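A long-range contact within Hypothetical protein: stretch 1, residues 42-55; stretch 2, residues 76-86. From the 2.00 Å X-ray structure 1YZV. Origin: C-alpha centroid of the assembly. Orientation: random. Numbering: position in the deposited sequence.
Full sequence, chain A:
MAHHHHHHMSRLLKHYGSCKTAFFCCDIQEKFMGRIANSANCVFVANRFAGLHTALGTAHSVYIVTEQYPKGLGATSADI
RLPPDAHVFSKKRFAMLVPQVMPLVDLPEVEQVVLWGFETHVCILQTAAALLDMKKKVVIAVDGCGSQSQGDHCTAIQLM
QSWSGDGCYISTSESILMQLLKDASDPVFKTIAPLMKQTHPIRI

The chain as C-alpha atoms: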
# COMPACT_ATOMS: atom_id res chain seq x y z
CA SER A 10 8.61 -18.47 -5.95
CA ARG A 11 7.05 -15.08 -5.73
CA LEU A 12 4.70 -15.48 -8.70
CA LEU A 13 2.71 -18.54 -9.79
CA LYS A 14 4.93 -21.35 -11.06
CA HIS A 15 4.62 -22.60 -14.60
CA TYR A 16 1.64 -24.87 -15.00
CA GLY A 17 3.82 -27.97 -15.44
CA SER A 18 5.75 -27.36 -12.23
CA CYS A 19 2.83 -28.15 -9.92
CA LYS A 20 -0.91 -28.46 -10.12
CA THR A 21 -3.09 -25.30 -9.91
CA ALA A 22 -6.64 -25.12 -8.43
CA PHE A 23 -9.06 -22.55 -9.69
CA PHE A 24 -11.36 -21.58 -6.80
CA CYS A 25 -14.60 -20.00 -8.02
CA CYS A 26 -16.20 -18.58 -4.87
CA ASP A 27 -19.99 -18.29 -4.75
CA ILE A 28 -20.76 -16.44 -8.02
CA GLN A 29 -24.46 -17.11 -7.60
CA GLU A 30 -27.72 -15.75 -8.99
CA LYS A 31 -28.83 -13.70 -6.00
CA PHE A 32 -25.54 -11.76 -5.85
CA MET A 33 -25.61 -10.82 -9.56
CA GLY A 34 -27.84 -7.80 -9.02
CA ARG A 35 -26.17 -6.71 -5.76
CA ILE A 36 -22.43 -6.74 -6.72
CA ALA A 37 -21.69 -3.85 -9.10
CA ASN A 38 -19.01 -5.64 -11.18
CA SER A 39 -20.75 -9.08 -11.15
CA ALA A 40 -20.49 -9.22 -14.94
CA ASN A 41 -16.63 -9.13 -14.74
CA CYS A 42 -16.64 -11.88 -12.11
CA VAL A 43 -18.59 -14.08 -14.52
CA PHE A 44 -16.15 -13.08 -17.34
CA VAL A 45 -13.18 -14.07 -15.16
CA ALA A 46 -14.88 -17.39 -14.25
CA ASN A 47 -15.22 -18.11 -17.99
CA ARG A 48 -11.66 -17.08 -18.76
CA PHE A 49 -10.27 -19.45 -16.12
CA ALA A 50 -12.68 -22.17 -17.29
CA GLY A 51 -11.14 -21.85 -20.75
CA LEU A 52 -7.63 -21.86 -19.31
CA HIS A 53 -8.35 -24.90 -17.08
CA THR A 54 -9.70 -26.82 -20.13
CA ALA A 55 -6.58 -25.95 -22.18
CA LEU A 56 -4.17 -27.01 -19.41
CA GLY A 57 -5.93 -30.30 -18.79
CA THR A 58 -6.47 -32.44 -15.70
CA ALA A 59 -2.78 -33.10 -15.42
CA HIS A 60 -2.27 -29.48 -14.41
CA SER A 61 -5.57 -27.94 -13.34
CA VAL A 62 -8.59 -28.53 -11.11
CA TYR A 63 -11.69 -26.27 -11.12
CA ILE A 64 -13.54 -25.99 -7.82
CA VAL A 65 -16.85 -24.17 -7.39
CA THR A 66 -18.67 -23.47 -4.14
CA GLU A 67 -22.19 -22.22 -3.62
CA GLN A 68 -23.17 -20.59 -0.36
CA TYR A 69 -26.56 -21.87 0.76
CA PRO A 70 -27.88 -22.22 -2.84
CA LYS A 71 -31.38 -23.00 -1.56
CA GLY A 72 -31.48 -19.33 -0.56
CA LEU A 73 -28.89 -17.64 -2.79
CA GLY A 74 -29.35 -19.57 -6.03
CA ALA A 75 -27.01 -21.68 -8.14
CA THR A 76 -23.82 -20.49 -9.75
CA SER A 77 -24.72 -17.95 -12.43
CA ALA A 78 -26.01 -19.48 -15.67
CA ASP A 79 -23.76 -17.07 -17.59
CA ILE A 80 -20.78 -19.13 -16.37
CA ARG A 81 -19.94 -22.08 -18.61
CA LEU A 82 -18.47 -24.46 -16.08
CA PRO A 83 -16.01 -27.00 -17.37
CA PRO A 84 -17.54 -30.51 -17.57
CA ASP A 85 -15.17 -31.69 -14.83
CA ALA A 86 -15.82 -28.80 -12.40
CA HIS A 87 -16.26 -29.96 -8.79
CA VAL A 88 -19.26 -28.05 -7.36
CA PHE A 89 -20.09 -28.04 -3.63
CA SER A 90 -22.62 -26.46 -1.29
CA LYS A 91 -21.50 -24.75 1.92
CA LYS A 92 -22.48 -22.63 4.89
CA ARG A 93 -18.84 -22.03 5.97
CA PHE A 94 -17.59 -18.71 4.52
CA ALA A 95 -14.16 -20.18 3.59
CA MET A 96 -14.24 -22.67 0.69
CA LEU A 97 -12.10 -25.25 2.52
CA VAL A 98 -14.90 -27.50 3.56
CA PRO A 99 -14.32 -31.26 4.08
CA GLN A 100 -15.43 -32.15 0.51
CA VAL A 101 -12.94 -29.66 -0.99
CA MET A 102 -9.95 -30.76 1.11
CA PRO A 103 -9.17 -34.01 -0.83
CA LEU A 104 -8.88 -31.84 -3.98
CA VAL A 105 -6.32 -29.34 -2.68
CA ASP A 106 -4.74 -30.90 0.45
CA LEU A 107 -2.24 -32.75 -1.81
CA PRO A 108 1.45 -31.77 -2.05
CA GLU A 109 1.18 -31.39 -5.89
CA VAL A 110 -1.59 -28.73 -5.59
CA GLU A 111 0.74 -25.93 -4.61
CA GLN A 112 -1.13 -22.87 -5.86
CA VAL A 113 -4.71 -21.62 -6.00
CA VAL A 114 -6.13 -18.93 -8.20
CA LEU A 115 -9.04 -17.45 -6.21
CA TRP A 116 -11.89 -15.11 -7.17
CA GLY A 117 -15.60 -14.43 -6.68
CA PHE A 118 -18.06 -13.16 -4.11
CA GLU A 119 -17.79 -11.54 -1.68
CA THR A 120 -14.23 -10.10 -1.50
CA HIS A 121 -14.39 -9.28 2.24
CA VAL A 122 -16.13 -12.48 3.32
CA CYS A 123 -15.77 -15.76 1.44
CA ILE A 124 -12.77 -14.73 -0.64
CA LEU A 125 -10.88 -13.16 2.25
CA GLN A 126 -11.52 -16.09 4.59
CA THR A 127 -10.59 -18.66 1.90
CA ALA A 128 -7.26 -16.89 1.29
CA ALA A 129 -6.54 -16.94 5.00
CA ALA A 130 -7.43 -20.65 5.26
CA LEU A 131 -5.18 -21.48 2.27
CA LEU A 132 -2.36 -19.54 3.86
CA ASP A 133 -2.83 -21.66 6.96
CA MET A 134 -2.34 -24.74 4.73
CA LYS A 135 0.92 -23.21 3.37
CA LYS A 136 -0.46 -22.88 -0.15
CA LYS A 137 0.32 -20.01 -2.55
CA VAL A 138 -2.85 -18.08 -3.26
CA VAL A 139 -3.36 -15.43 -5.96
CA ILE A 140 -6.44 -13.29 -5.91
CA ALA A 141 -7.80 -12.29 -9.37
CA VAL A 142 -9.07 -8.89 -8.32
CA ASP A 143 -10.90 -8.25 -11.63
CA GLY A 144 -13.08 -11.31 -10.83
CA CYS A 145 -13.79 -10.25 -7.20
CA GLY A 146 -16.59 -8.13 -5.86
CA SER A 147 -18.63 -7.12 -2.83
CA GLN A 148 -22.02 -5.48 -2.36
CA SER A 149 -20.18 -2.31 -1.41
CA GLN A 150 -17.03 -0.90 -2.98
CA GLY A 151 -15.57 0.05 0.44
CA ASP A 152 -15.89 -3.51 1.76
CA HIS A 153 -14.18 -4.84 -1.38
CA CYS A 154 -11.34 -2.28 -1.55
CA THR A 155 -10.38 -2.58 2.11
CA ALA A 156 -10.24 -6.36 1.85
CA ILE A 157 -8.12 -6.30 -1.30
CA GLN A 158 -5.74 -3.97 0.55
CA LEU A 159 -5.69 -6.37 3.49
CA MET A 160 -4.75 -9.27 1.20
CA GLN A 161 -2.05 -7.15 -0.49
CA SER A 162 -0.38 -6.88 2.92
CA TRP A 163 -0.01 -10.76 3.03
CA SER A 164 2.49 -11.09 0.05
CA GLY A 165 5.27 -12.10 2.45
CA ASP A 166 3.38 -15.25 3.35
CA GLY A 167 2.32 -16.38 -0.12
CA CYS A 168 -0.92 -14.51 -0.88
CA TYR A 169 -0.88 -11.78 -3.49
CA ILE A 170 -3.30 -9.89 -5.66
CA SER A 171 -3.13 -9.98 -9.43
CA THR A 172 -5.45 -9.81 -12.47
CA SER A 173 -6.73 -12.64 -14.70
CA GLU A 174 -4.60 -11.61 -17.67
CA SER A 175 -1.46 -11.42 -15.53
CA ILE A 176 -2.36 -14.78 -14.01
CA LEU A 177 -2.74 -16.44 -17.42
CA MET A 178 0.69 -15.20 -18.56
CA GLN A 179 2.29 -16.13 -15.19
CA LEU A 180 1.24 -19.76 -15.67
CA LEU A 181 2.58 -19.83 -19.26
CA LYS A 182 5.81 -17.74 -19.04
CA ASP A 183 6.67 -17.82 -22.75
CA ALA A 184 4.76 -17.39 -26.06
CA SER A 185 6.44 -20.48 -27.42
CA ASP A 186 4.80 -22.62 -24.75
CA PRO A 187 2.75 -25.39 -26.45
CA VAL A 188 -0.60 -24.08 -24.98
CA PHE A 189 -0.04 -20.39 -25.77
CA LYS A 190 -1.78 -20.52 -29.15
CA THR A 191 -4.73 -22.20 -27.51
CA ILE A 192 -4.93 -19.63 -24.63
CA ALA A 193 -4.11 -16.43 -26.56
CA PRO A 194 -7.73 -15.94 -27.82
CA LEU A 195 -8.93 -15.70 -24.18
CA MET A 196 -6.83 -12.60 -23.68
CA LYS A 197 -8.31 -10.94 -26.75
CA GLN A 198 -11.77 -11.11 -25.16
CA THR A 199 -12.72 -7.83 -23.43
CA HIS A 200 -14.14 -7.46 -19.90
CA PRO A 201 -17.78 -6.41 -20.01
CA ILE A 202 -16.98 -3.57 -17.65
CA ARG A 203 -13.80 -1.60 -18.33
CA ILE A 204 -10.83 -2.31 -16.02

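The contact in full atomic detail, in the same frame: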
# COMPACT_ATOMS: atom_id res chain seq x y z
N CYS A 42 -16.94 -10.72 -12.92
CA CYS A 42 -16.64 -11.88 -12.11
C CYS A 42 -17.06 -13.15 -12.86
O CYS A 42 -16.31 -14.12 -12.93
CB CYS A 42 -17.32 -11.76 -10.73
SG CYS A 42 -16.72 -10.33 -9.81
N VAL A 43 -18.19 -13.06 -13.57
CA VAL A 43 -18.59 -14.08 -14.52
C VAL A 43 -17.57 -14.23 -15.66
O VAL A 43 -17.20 -15.37 -15.98
CB VAL A 43 -20.00 -13.80 -15.06
CG1 VAL A 43 -20.28 -14.63 -16.31
CG2 VAL A 43 -21.00 -14.09 -13.96
N PHE A 44 -17.18 -13.11 -16.28
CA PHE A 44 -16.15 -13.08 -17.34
C PHE A 44 -14.85 -13.76 -16.93
O PHE A 44 -14.29 -14.56 -17.72
CB PHE A 44 -15.89 -11.61 -17.81
CG PHE A 44 -14.75 -11.46 -18.80
CD1 PHE A 44 -14.95 -11.57 -20.15
CD2 PHE A 44 -13.48 -11.15 -18.37
CE1 PHE A 44 -13.89 -11.37 -21.03
CE2 PHE A 44 -12.45 -10.91 -19.23
CZ PHE A 44 -12.62 -11.05 -20.54
N VAL A 45 -14.38 -13.47 -15.70
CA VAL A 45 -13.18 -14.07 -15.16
C VAL A 45 -13.38 -15.58 -14.91
O VAL A 45 -12.48 -16.39 -15.19
CB VAL A 45 -12.66 -13.33 -13.88
CG1 VAL A 45 -11.59 -14.12 -13.18
CG2 VAL A 45 -12.12 -11.98 -14.24
N ALA A 46 -14.56 -15.96 -14.44
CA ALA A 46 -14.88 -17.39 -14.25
C ALA A 46 -14.78 -18.17 -15.58
O ALA A 46 -14.18 -19.27 -15.63
CB ALA A 46 -16.26 -17.56 -13.62
N ASN A 47 -15.30 -17.57 -16.64
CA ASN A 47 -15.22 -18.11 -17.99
C ASN A 47 -13.82 -18.14 -18.61
O ASN A 47 -13.43 -19.12 -19.25
CB ASN A 47 -16.19 -17.36 -18.90
CG ASN A 47 -17.63 -17.78 -18.68
OD1 ASN A 47 -17.88 -18.92 -18.26
ND2 ASN A 47 -18.57 -16.84 -18.85
N ARG A 48 -13.04 -17.11 -18.32
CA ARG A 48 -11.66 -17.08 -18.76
C ARG A 48 -10.85 -18.21 -18.14
O ARG A 48 -10.07 -18.91 -18.82
CB ARG A 48 -11.07 -15.71 -18.39
CG ARG A 48 -9.59 -15.62 -18.57
CD ARG A 48 -9.12 -14.19 -18.45
NE ARG A 48 -9.42 -13.42 -19.65
CZ ARG A 48 -9.05 -12.14 -19.81
NH1 ARG A 48 -8.40 -11.49 -18.84
NH2 ARG A 48 -9.25 -11.56 -20.99
N PHE A 49 -10.98 -18.35 -16.82
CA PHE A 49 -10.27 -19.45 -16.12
C PHE A 49 -10.82 -20.84 -16.45
O PHE A 49 -10.06 -21.82 -16.48
CB PHE A 49 -10.29 -19.22 -14.62
CG PHE A 49 -9.49 -17.99 -14.16
CD1 PHE A 49 -8.27 -17.70 -14.71
CD2 PHE A 49 -9.89 -17.28 -13.04
CE1 PHE A 49 -7.50 -16.61 -14.23
CE2 PHE A 49 -9.16 -16.21 -12.56
CZ PHE A 49 -7.96 -15.87 -13.15
N ALA A 50 -12.11 -20.91 -16.78
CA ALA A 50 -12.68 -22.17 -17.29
C ALA A 50 -12.01 -22.56 -18.59
O ALA A 50 -11.60 -23.71 -18.73
CB ALA A 50 -14.21 -22.07 -17.46
N GLY A 51 -11.84 -21.60 -19.51
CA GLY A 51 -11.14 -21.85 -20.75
C GLY A 51 -9.67 -22.22 -20.54
O GLY A 51 -9.14 -23.13 -21.18
N LEU A 52 -9.00 -21.50 -19.65
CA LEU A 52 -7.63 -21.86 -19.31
C LEU A 52 -7.49 -23.30 -18.73
O LEU A 52 -6.65 -24.09 -19.18
CB LEU A 52 -7.07 -20.83 -18.33
CG LEU A 52 -5.60 -21.06 -17.93
CD1 LEU A 52 -4.70 -21.05 -19.15
CD2 LEU A 52 -5.19 -20.05 -16.88
N HIS A 53 -8.29 -23.60 -17.72
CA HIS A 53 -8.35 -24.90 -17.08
C HIS A 53 -8.52 -26.02 -18.13
O HIS A 53 -7.82 -27.05 -18.09
CB HIS A 53 -9.53 -24.92 -16.10
CG HIS A 53 -9.99 -26.30 -15.72
ND1 HIS A 53 -9.40 -27.04 -14.70
CD2 HIS A 53 -10.99 -27.07 -16.21
CE1 HIS A 53 -10.08 -28.16 -14.54
NE2 HIS A 53 -11.02 -28.23 -15.47
N THR A 54 -9.45 -25.82 -19.06
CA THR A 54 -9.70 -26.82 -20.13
C THR A 54 -8.52 -26.98 -21.08
O THR A 54 -8.14 -28.12 -21.39
CB THR A 54 -11.02 -26.49 -20.87
OG1 THR A 54 -12.08 -26.63 -19.91
CG2 THR A 54 -11.26 -27.41 -22.07
N ALA A 55 -7.82 -25.88 -21.37
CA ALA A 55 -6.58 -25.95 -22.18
C ALA A 55 -5.41 -26.65 -21.47
O ALA A 55 -4.61 -27.38 -22.11
CB ALA A 55 -6.15 -24.56 -22.59
N THR A 76 -24.83 -21.22 -8.97
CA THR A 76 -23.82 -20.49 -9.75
C THR A 76 -24.49 -19.88 -10.99
O THR A 76 -25.37 -20.51 -11.62
CB THR A 76 -22.66 -21.46 -10.11
OG1 THR A 76 -22.01 -21.88 -8.90
CG2 THR A 76 -21.60 -20.80 -11.04
N SER A 77 -24.11 -18.65 -11.32
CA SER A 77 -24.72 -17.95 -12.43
C SER A 77 -24.74 -18.75 -13.71
O SER A 77 -23.72 -19.29 -14.12
CB SER A 77 -24.02 -16.58 -12.69
OG SER A 77 -24.25 -16.17 -14.03
N ALA A 78 -25.88 -18.77 -14.39
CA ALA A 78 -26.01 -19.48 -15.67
C ALA A 78 -25.16 -18.88 -16.78
O ALA A 78 -24.96 -19.53 -17.80
CB ALA A 78 -27.47 -19.49 -16.11
N ASP A 79 -24.64 -17.67 -16.59
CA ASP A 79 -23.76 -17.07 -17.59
C ASP A 79 -22.35 -17.68 -17.51
O ASP A 79 -21.54 -17.45 -18.38
CB ASP A 79 -23.64 -15.56 -17.36
CG ASP A 79 -24.91 -14.83 -17.63
OD1 ASP A 79 -25.71 -15.32 -18.45
OD2 ASP A 79 -25.11 -13.77 -16.98
N ILE A 80 -22.05 -18.43 -16.46
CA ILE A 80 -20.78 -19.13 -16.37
C ILE A 80 -20.91 -20.48 -17.05
O ILE A 80 -21.80 -21.24 -16.73
CB ILE A 80 -20.31 -19.31 -14.89
CG1 ILE A 80 -20.06 -17.94 -14.26
CG2 ILE A 80 -19.05 -20.18 -14.81
CD1 ILE A 80 -19.72 -17.97 -12.74
N ARG A 81 -19.97 -20.79 -17.95
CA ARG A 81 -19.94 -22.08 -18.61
C ARG A 81 -18.93 -22.95 -17.90
O ARG A 81 -17.73 -22.82 -18.13
CB ARG A 81 -19.54 -21.93 -20.09
CG ARG A 81 -20.55 -21.10 -20.89
CD ARG A 81 -20.06 -20.86 -22.33
NE ARG A 81 -20.95 -19.96 -23.08
CZ ARG A 81 -22.07 -20.34 -23.72
NH1 ARG A 81 -22.46 -21.62 -23.74
NH2 ARG A 81 -22.81 -19.43 -24.36
N LEU A 82 -19.39 -23.70 -16.89
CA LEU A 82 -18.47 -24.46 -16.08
C LEU A 82 -17.82 -25.52 -16.94
O LEU A 82 -18.49 -26.12 -17.80
CB LEU A 82 -19.23 -25.14 -14.94
CG LEU A 82 -19.75 -24.18 -13.88
CD1 LEU A 82 -20.62 -24.95 -12.90
CD2 LEU A 82 -18.59 -23.47 -13.21
N PRO A 83 -16.56 -25.82 -16.68
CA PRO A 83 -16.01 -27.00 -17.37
C PRO A 83 -16.77 -28.27 -16.99
O PRO A 83 -17.30 -28.34 -15.86
CB PRO A 83 -14.57 -27.09 -16.85
CG PRO A 83 -14.33 -25.90 -16.05
CD PRO A 83 -15.60 -25.23 -15.74
N PRO A 84 -16.75 -29.30 -17.86
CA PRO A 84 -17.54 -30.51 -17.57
C PRO A 84 -17.03 -31.27 -16.35
O PRO A 84 -17.80 -31.89 -15.68
CB PRO A 84 -17.44 -31.35 -18.84
CG PRO A 84 -16.39 -30.70 -19.70
CD PRO A 84 -16.18 -29.31 -19.23
N ASP A 85 -15.75 -31.07 -16.01
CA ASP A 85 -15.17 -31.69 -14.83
C ASP A 85 -15.04 -30.77 -13.60
O ASP A 85 -14.30 -31.07 -12.67
CB ASP A 85 -13.82 -32.35 -15.20
CG ASP A 85 -12.77 -31.34 -15.68
OD1 ASP A 85 -13.05 -30.13 -15.83
OD2 ASP A 85 -11.63 -31.77 -15.96
N ALA A 86 -15.76 -29.66 -13.58
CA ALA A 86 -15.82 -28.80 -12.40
C ALA A 86 -16.34 -29.59 -11.22
O ALA A 86 -17.19 -30.45 -11.38
CB ALA A 86 -16.76 -27.61 -12.65
O HOH W 1 -12.54 -29.20 -19.01

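Packing of a helix (residues 42-55) against an irregular segment (residues 76-86) that runs along one side of it. The two come closest at Val43 and Ile80 (CA to CA 5.8 Å) and, two helical turns on, at Ala50 and Pro83 (5.9 Å); together they bury 468 Å². The helix face is built from Val43, Ala46, Asn47, Ala50 and His53, spaced three or four residues apart so that they line up on one side, while Phe44, Val45, Arg48, Phe49 and Leu52 take no part.

At the first end, the type I turn from Ser77 to Ile80, closed by Ile80 N to Ser77 O (3.0 Å), cups the side chain of Val43. Val43 CG2 lies 3.9 Å from Ser77 OG, and its CG1 lies 3.6 Å from Asp79 CB and 3.9 Å from Ile80 CG1, so the forked valine fits against both the beginning and the end of the turn. Ser77 OG also accepts a hydrogen bond from Asp79 N (3.0 Å), bracing the turn from within. Ile80, extended with chi1 m and chi2 t, reaches back across the helix face and sets its CD1 3.6 Å from Ala46 CB; the small alanine leaves the room that this methyl occupies.

Asn47 clamps the backbone just beyond. Its CA-to-CB bond points sideways, but the end of the side chain comes nearer, and the amide grips the main chain on both flanks of Ile80: ND2 donates to Asp79 O (3.1 Å, 175°) and OD1 accepts from Arg81 N (2.8 Å, 169°). Both bonds are nearly straight. Asn47 OD1 also lies 3.5 Å from Ile80 CA, the residue between the two backbone partners.

One turn later the helix again offers only a methyl. Ala50 CB fits against the extended run between the two turns, 3.7 Å from Arg81 O and 3.9 Å from Pro83 CD. The proline ring, pucker C-gamma exo, is the answering bump: it enters the space bordered by Ala50, His53 and Thr54, with Pro83 CG 3.5 Å from His53 CD2 and Pro83 CB 4.0 Å from Thr54 OG1. Leu82 points its CA-to-CB bond away from the helix.

A second type I turn, Pro83 to Ala86, closed by Ala86 N to Pro83 O (3.1 Å), carries Asp85 round to the imidazole edge. There His53 NE2 donates to Asp85 OD1 (2.8 Å, 168°), near the ring plane, and this polar link finishes the contact beside the proline. A water lies 2.8 Å from Thr54 OG1 and donates a weak hydrogen bond to Asp85 OD1 (3.4 Å).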